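Local coordinates for protein 2-oxoglutarate dehydrogenase E3 component (Thermus thermophilus, PDB 2YQU) that probably oxidises the dihydrolipoyl groups of 2-oxoacid dehydrogenase complexes with NAD(+), passing the electrons through a redox-active disulfide and bound FAD, at residues D287-T292 with V321-R326; S338-Y341 with E345-A348; L398-I403 with D409-A414. All coordinates share one frame; numbering follows the deposited sequence.

Interaction 1. Residues D287-T292 with V321-R326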
loop_
_atom_site.group_PDB
_atom_site.type_symbol
_atom_site.label_atom_id
_atom_site.label_comp_id
_atom_site.label_asym_id
_atom_site.label_seq_id
_atom_site.Cartn_x
_atom_site.Cartn_y
_atom_site.Cartn_z
ATOM N N ASP A 287 29.605 17.822 -1.158
ATOM C CA ASP A 287 29.246 18.357 0.153
ATOM C C ASP A 287 27.748 18.172 0.388
ATOM O O ASP A 287 27.086 17.451 -0.353
ATOM C CB ASP A 287 29.703 19.825 0.300
ATOM C CG ASP A 287 29.045 20.767 -0.699
ATOM O OD1 ASP A 287 29.675 21.793 -1.035
ATOM O OD2 ASP A 287 27.922 20.574 -1.198
ATOM N N GLU A 288 27.216 18.799 1.433
ATOM C CA GLU A 288 25.817 18.594 1.807
ATOM C C GLU A 288 24.810 19.230 0.841
ATOM O O GLU A 288 23.621 18.937 0.917
ATOM C CB GLU A 288 25.556 19.070 3.242
ATOM C CG GLU A 288 26.014 20.486 3.561
ATOM C CD GLU A 288 25.572 20.932 4.946
ATOM O OE1 GLU A 288 26.432 21.397 5.733
ATOM O OE2 GLU A 288 24.360 20.810 5.250
ATOM N N HIS A 289 25.281 20.093 -0.057
ATOM C CA HIS A 289 24.434 20.644 -1.117
ATOM C C HIS A 289 24.695 20.007 -2.477
ATOM O O HIS A 289 24.218 20.503 -3.494
ATOM C CB HIS A 289 24.633 22.149 -1.195
ATOM C CG HIS A 289 24.441 22.830 0.119
ATOM N ND1 HIS A 289 23.251 23.416 0.484
ATOM C CD2 HIS A 289 25.277 22.985 1.170
ATOM C CE1 HIS A 289 23.371 23.925 1.698
ATOM N NE2 HIS A 289 24.588 23.672 2.137
ATOM N N LEU A 290 25.445 18.906 -2.468
ATOM C CA LEU A 290 25.767 18.105 -3.650
ATOM C C LEU A 290 26.743 18.799 -4.605
ATOM O O LEU A 290 26.857 18.416 -5.760
ATOM C CB LEU A 290 24.492 17.645 -4.370
ATOM C CG LEU A 290 23.569 16.847 -3.444
ATOM C CD1 LEU A 290 22.143 16.872 -3.925
ATOM C CD2 LEU A 290 24.085 15.415 -3.291
ATOM N N ARG A 291 27.463 19.807 -4.113
ATOM C CA ARG A 291 28.518 20.440 -4.901
ATOM C C ARG A 291 29.799 19.627 -4.794
ATOM O O ARG A 291 30.167 19.170 -3.709
ATOM C CB ARG A 291 28.837 21.847 -4.389
ATOM C CG ARG A 291 27.728 22.851 -4.468
ATOM C CD ARG A 291 28.072 24.154 -3.731
ATOM N NE ARG A 291 28.190 23.932 -2.289
ATOM C CZ ARG A 291 28.273 24.896 -1.367
ATOM N NH1 ARG A 291 28.225 26.177 -1.705
ATOM N NH2 ARG A 291 28.390 24.569 -0.089
ATOM N N THR A 292 30.502 19.489 -5.910
ATOM C CA THR A 292 31.863 18.977 -5.890
ATOM C C THR A 292 32.755 20.090 -5.354
ATOM O O THR A 292 32.260 21.157 -4.949
ATOM C CB THR A 292 32.339 18.572 -7.304
ATOM O OG1 THR A 292 32.401 19.736 -8.143
ATOM C CG2 THR A 292 31.345 17.643 -8.003
ATOM N N VAL A 321 19.503 21.217 -8.103
ATOM C CA VAL A 321 19.073 22.302 -8.993
ATOM C C VAL A 321 18.361 23.407 -8.219
ATOM O O VAL A 321 18.453 24.576 -8.568
ATOM C CB VAL A 321 18.226 21.804 -10.200
ATOM C CG1 VAL A 321 19.022 20.796 -11.028
ATOM C CG2 VAL A 321 16.893 21.225 -9.774
ATOM N N GLU A 322 17.663 23.037 -7.154
ATOM C CA GLU A 322 17.077 24.029 -6.261
ATOM C C GLU A 322 18.163 24.841 -5.543
ATOM O O GLU A 322 17.972 26.022 -5.277
ATOM C CB GLU A 322 16.129 23.347 -5.273
ATOM C CG GLU A 322 14.811 22.966 -5.926
ATOM C CD GLU A 322 13.787 22.387 -4.967
ATOM O OE1 GLU A 322 12.633 22.192 -5.409
ATOM O OE2 GLU A 322 14.125 22.119 -3.786
ATOM N N HIS A 323 19.306 24.222 -5.259
ATOM C CA HIS A 323 20.432 24.941 -4.652
ATOM C C HIS A 323 21.078 25.886 -5.661
ATOM O O HIS A 323 21.439 27.005 -5.317
ATOM C CB HIS A 323 21.487 23.981 -4.118
ATOM C CG HIS A 323 22.595 24.661 -3.379
ATOM N ND1 HIS A 323 23.893 24.689 -3.840
ATOM C CD2 HIS A 323 22.591 25.371 -2.227
ATOM C CE1 HIS A 323 24.648 25.361 -2.988
ATOM N NE2 HIS A 323 23.881 25.783 -1.998
ATOM N N MET A 324 21.214 25.426 -6.897
ATOM C CA MET A 324 21.749 26.255 -7.979
ATOM C C MET A 324 20.982 27.578 -8.082
ATOM O O MET A 324 21.581 28.644 -8.161
ATOM C CB MET A 324 21.654 25.523 -9.324
ATOM C CG MET A 324 22.605 24.368 -9.486
ATOM S SD MET A 324 22.177 23.383 -10.915
ATOM C CE MET A 324 23.031 21.858 -10.548
ATOM N N VAL A 325 19.658 27.497 -8.076
ATOM C CA VAL A 325 18.810 28.665 -8.349
ATOM C C VAL A 325 18.543 29.504 -7.090
ATOM O O VAL A 325 18.588 30.732 -7.144
ATOM C CB VAL A 325 17.483 28.230 -9.010
ATOM C CG1 VAL A 325 16.518 29.419 -9.185
ATOM C CG2 VAL A 325 17.757 27.557 -10.354
ATOM N N ARG A 326 18.274 28.842 -5.965
ATOM C CA ARG A 326 17.816 29.524 -4.748
ATOM C C ARG A 326 18.864 29.620 -3.634
ATOM O O ARG A 326 18.692 30.388 -2.687
ATOM C CB ARG A 326 16.572 28.830 -4.194
ATOM C CG ARG A 326 15.388 28.778 -5.140
ATOM C CD ARG A 326 14.333 27.763 -4.722
ATOM N NE ARG A 326 13.098 27.878 -5.493
ATOM C CZ ARG A 326 12.063 27.045 -5.373
ATOM N NH1 ARG A 326 12.098 26.035 -4.507
ATOM N NH2 ARG A 326 10.983 27.227 -6.118
#

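Interaction 2. Residues S338-Y341 with E345-A348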
loop_
_atom_site.group_PDB
_atom_site.type_symbol
_atom_site.label_atom_id
_atom_site.label_comp_id
_atom_site.label_asym_id
_atom_site.label_seq_id
_atom_site.Cartn_x
_atom_site.Cartn_y
_atom_site.Cartn_z
ATOM N N SER A 338 14.162 1.856 1.311
ATOM C CA SER A 338 14.826 0.884 0.461
ATOM C C SER A 338 13.962 -0.369 0.485
ATOM O O SER A 338 13.630 -0.877 1.556
ATOM C CB SER A 338 16.237 0.605 0.970
ATOM O OG SER A 338 16.871 -0.375 0.166
ATOM N N VAL A 339 13.585 -0.851 -0.692
ATOM C CA VAL A 339 12.601 -1.925 -0.820
ATOM C C VAL A 339 13.105 -3.024 -1.748
ATOM O O VAL A 339 13.787 -2.750 -2.727
ATOM C CB VAL A 339 11.253 -1.383 -1.368
ATOM C CG1 VAL A 339 10.164 -2.455 -1.327
ATOM C CG2 VAL A 339 10.828 -0.149 -0.592
ATOM N N VAL A 340 12.756 -4.262 -1.422
ATOM C CA VAL A 340 13.013 -5.419 -2.260
ATOM C C VAL A 340 11.660 -5.927 -2.741
ATOM O O VAL A 340 10.786 -6.219 -1.923
ATOM C CB VAL A 340 13.716 -6.536 -1.463
ATOM C CG1 VAL A 340 14.087 -7.698 -2.376
ATOM C CG2 VAL A 340 14.943 -5.987 -0.716
ATOM N N TYR A 341 11.487 -6.046 -4.053
ATOM C CA TYR A 341 10.156 -6.257 -4.655
ATOM C C TYR A 341 9.847 -7.728 -4.967
ATOM O O TYR A 341 9.146 -8.060 -5.927
ATOM C CB TYR A 341 10.006 -5.364 -5.876
ATOM C CG TYR A 341 9.969 -3.914 -5.466
ATOM C CD1 TYR A 341 11.058 -3.077 -5.676
ATOM C CD2 TYR A 341 8.871 -3.403 -4.788
ATOM C CE1 TYR A 341 11.026 -1.742 -5.262
ATOM C CE2 TYR A 341 8.838 -2.083 -4.372
ATOM C CZ TYR A 341 9.908 -1.258 -4.630
ATOM O OH TYR A 341 9.847 0.046 -4.194
ATOM N N GLU A 345 7.502 -8.621 0.157
ATOM C CA GLU A 345 8.406 -7.482 0.052
ATOM C C GLU A 345 9.231 -7.361 1.332
ATOM O O GLU A 345 8.873 -7.884 2.382
ATOM C CB GLU A 345 7.648 -6.181 -0.267
ATOM C CG GLU A 345 6.964 -6.243 -1.627
ATOM C CD GLU A 345 6.340 -4.950 -2.124
ATOM O OE1 GLU A 345 6.267 -3.932 -1.400
ATOM O OE2 GLU A 345 5.910 -4.957 -3.291
ATOM N N ILE A 346 10.367 -6.691 1.208
ATOM C CA ILE A 346 11.306 -6.492 2.299
ATOM C C ILE A 346 11.650 -5.014 2.251
ATOM O O ILE A 346 11.921 -4.483 1.172
ATOM C CB ILE A 346 12.556 -7.374 2.069
ATOM C CG1 ILE A 346 12.148 -8.838 1.809
ATOM C CG2 ILE A 346 13.503 -7.281 3.229
ATOM C CD1 ILE A 346 13.243 -9.705 1.281
ATOM N N ALA A 347 11.638 -4.328 3.381
ATOM C CA ALA A 347 11.912 -2.887 3.349
ATOM C C ALA A 347 12.556 -2.308 4.606
ATOM O O ALA A 347 12.470 -2.870 5.691
ATOM C CB ALA A 347 10.648 -2.124 3.007
ATOM N N ALA A 348 13.198 -1.162 4.417
ATOM C CA ALA A 348 13.831 -0.406 5.486
ATOM C C ALA A 348 13.710 1.080 5.208
ATOM O O ALA A 348 13.840 1.528 4.080
ATOM C CB ALA A 348 15.288 -0.774 5.608
#

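Interaction 3. Residues L398-I403 with D409-A414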
loop_
_atom_site.group_PDB
_atom_site.type_symbol
_atom_site.label_atom_id
_atom_site.label_comp_id
_atom_site.label_asym_id
_atom_site.label_seq_id
_atom_site.Cartn_x
_atom_site.Cartn_y
_atom_site.Cartn_z
ATOM N N LEU A 398 12.700 6.672 14.677
ATOM C CA LEU A 398 14.071 6.623 14.166
ATOM C C LEU A 398 14.209 5.739 12.936
ATOM O O LEU A 398 15.087 5.977 12.105
ATOM C CB LEU A 398 15.022 6.142 15.260
ATOM C CG LEU A 398 15.097 7.041 16.496
ATOM C CD1 LEU A 398 15.856 6.345 17.601
ATOM C CD2 LEU A 398 15.735 8.371 16.151
ATOM N N GLY A 399 13.352 4.730 12.820
ATOM C CA GLY A 399 13.364 3.832 11.680
ATOM C C GLY A 399 12.175 2.887 11.657
ATOM O O GLY A 399 11.578 2.619 12.687
ATOM N N VAL A 400 11.819 2.409 10.468
ATOM C CA VAL A 400 10.758 1.426 10.305
ATOM C C VAL A 400 11.231 0.353 9.329
ATOM O O VAL A 400 11.861 0.640 8.313
ATOM C CB VAL A 400 9.427 2.071 9.819
ATOM C CG1 VAL A 400 8.293 1.036 9.818
ATOM C CG2 VAL A 400 9.064 3.275 10.689
ATOM N N HIS A 401 10.963 -0.898 9.669
ATOM C CA HIS A 401 11.509 -2.027 8.938
ATOM C C HIS A 401 10.490 -3.152 8.897
ATOM O O HIS A 401 9.741 -3.362 9.846
ATOM C CB HIS A 401 12.771 -2.544 9.624
ATOM C CG HIS A 401 13.797 -1.492 9.916
ATOM N ND1 HIS A 401 15.132 -1.695 9.680
ATOM C CD2 HIS A 401 13.702 -0.258 10.467
ATOM C CE1 HIS A 401 15.813 -0.627 10.053
ATOM N NE2 HIS A 401 14.966 0.269 10.516
ATOM N N GLY A 402 10.465 -3.897 7.808
ATOM C CA GLY A 402 9.507 -4.967 7.722
ATOM C C GLY A 402 9.773 -5.965 6.640
ATOM O O GLY A 402 10.615 -5.770 5.767
ATOM N N ILE A 403 9.042 -7.059 6.740
ATOM C CA ILE A 403 8.978 -8.066 5.704
ATOM C C ILE A 403 7.562 -8.627 5.680
ATOM O O ILE A 403 6.992 -8.935 6.729
ATOM C CB ILE A 403 10.030 -9.174 5.932
ATOM C CG1 ILE A 403 9.898 -10.260 4.860
ATOM C CG2 ILE A 403 9.934 -9.761 7.348
ATOM C CD1 ILE A 403 11.036 -11.260 4.873
ATOM N N ASP A 409 4.592 -1.000 0.101
ATOM C CA ASP A 409 3.432 -0.112 0.014
ATOM C C ASP A 409 3.039 0.420 1.387
ATOM O O ASP A 409 2.679 1.580 1.533
ATOM C CB ASP A 409 2.226 -0.824 -0.591
ATOM C CG ASP A 409 2.431 -1.222 -2.035
ATOM O OD1 ASP A 409 3.310 -0.647 -2.729
ATOM O OD2 ASP A 409 1.732 -2.111 -2.565
ATOM N N VAL A 410 3.084 -0.440 2.392
ATOM C CA VAL A 410 2.735 -0.048 3.748
ATOM C C VAL A 410 3.740 0.968 4.281
ATOM O O VAL A 410 3.355 1.962 4.913
ATOM C CB VAL A 410 2.659 -1.276 4.700
ATOM C CG1 VAL A 410 2.456 -0.839 6.146
ATOM C CG2 VAL A 410 1.525 -2.206 4.263
ATOM N N LEU A 411 5.023 0.751 3.999
ATOM C CA LEU A 411 6.061 1.607 4.565
ATOM C C LEU A 411 6.219 2.940 3.826
ATOM O O LEU A 411 7.012 3.775 4.256
ATOM C CB LEU A 411 7.400 0.867 4.653
ATOM C CG LEU A 411 7.755 0.305 6.019
ATOM C CD1 LEU A 411 6.599 -0.505 6.579
ATOM C CD2 LEU A 411 9.026 -0.527 5.925
ATOM N N ALA A 412 5.469 3.145 2.739
ATOM C CA ALA A 412 5.303 4.474 2.161
ATOM C C ALA A 412 4.845 5.458 3.222
ATOM O O ALA A 412 5.349 6.568 3.298
ATOM C CB ALA A 412 4.322 4.452 0.998
ATOM N N GLU A 413 3.881 5.039 4.032
ATOM C CA GLU A 413 3.400 5.841 5.148
ATOM C C GLU A 413 4.470 6.086 6.218
ATOM O O GLU A 413 4.520 7.164 6.824
ATOM C CB GLU A 413 2.197 5.144 5.777
ATOM C CG GLU A 413 1.421 6.010 6.735
ATOM C CD GLU A 413 0.429 5.225 7.546
ATOM O OE1 GLU A 413 -0.035 4.163 7.071
ATOM O OE2 GLU A 413 0.123 5.672 8.660
ATOM N N ALA A 414 5.305 5.082 6.462
ATOM C CA ALA A 414 6.387 5.178 7.437
ATOM C C ALA A 414 7.428 6.199 7.008
ATOM O O ALA A 414 7.933 6.973 7.830
ATOM C CB ALA A 414 7.046 3.820 7.631
#

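Interaction 1. Residues D287-T292 with V321-R326
His323 reaches from helix 310-326 to His289 and Arg291 of a surface loop, and no hydrogen bond joins the two segments. Along the helix, Val321 is turned instead to helix 11-22, where it packs on Ala16 and Ala20, and Glu322 forms a salt bridge with Arg19 of that helix. His323 follows, its CG anti to the backbone N (chi1 -175°), which swings the imidazole out toward the loop. CB of His289 sits over the centre of one ring face, 3.6 Å from the centroid of His323. The two imidazoles continue from there as an offset stack, planes 30° apart, with His289 ND1 3.4 Å from His323 CD2. At the ring edge, His323 CE1 meets Arg291 CD at 3.7 Å. CE1 also lies over one face of the guanidinium, whose plane is steeply inclined to the ring at 82°. ND1 of His323 is hydrogen-bonded to Tyr298 OH on strand 297-299, an outermost strand of the parallel sheet in the FAD-binding Rossmann-type domain. The loop is shaped by a type I turn from Asp287 to Leu290 and an Asx turn, Asp287 OD2 accepting from His289 N at 2.9 Å. Arg291 N reaches OD2 of Asp287 from the opposite face of the carboxylate, at 3.0 Å. The second oxygen, OD1 of Asp287, is met on its syn side by Arg291 NE at 2.9 Å, a salt bridge that steadies the guanidinium beside His323. Next along the helix, Met324 starts with its CB turned away from the loop, and its side chain packs on Tyr298.

Interaction 2. Residues S338-Y341 with E345-A348
One face of the Tyr341 ring is covered, toward the rim, by CG1 of Val339, placed there by its setting anti to the backbone N (chi1 -172°). At the edge, Glu345 OE2 lies near the ring plane, 3.7 Å from Tyr341 CD2, with carboxylate and ring almost perpendicular (89°). OE2 is also salt-bridged to Arg375 of the second subunit, while OE1 takes a weak hydrogen bond from Gly408 N. An alanine in place of Glu345 would probably leave Arg375 of the second subunit without its carboxylate mate and open a gap at the edge of Tyr341. Tyr341 touches FAD, so this corner links the cofactor pocket to the subunit interface. Strands 338-340 and 345-350 form a beta hairpin at the border of the antiparallel sheet of the dimerisation domain. Ser338 and Ala348 are a hydrogen-bonded pair, Ser338 N to Ala348 O at 2.8 Å and Ala348 N to Ser338 O at 2.9 Å. Val340 and Ile346 form the second: Val340 N to Ile346 O is 2.7 Å, and Ile346 N to Val340 O is longer, at 3.2 Å. Their side chains lie side by side, CB of Val340 3.8 Å from CB of Ile346, on the face where Ile346 packs against helix 208-221. Val339 and Ala347, a non-hydrogen-bonded pair, turn to the other face, with Val339 CG2 4.1 Å from Ala347 CB.

Interaction 3. Residues L398-I403 with D409-A414
In the dimerisation domain, helix 407-419 packs on the antiparallel sheet, and Val400 of strand 397-404 meets Leu411 and Ala414 of that helix. The two segments run antiparallel, their axes 9.1 Å apart at an angle of 174°; no hydrogen bond crosses the contact, and the side chains that meet are apolar. Ala414 presents its single methyl to the branch point of the valine, CB of Ala414 lying 3.7 Å from CB of Val400. Both valine methyls flank that alanine carbon. CG1 of Val400, set anti to the backbone N (chi1 -173°), also goes to the leucine, 3.9 Å from Leu411 CG. One leucine branch, CD2, lies over the strand backbone instead, 3.9 Å from Val400 O. Gly402 has no side chain there, and Leu411 CD2 rests 4.1 Å from Gly402 N. The first torsion of Leu411 lies off a staggered position (chi1 -100°), which may reflect some strain. His401 points away from the helix, and its NE2 is hydrogen-bonded to Tyr351 O. Around the contact, Ile386 of strand 385-391 touches both Val400 and Leu411, Val349 of strand 345-350 and Leu441 of helix 438-449 also touch Val400, Leu411 packs on Ala347 of strand 345-350, and on the helix Ala412 and Glu413 pack against Glu413 and Ala412 of the second subunit.

From the N terminus the three contacts follow in series, none nesting or crossing. Interaction 1 comes first and closes a loop of 28 residues that includes strand 297-299, tying the preceding surface loop to helix 310-326 in the FAD-binding part of the fold. The chain then enters the dimerisation domain, where interaction 2 closes the short hairpin connection, with three residues between its segments, and interaction 3 closes the tight turn from strand 397-404 into helix 407-419. Interaction 1 stands apart, its nearest atoms about 17 Å from interaction 2 and about 19 Å from interaction 3. The latter two touch: Ala347 N probably hydrogen-bonds Gly402 O, uniting neighbouring strands, and both contacts reach the second subunit.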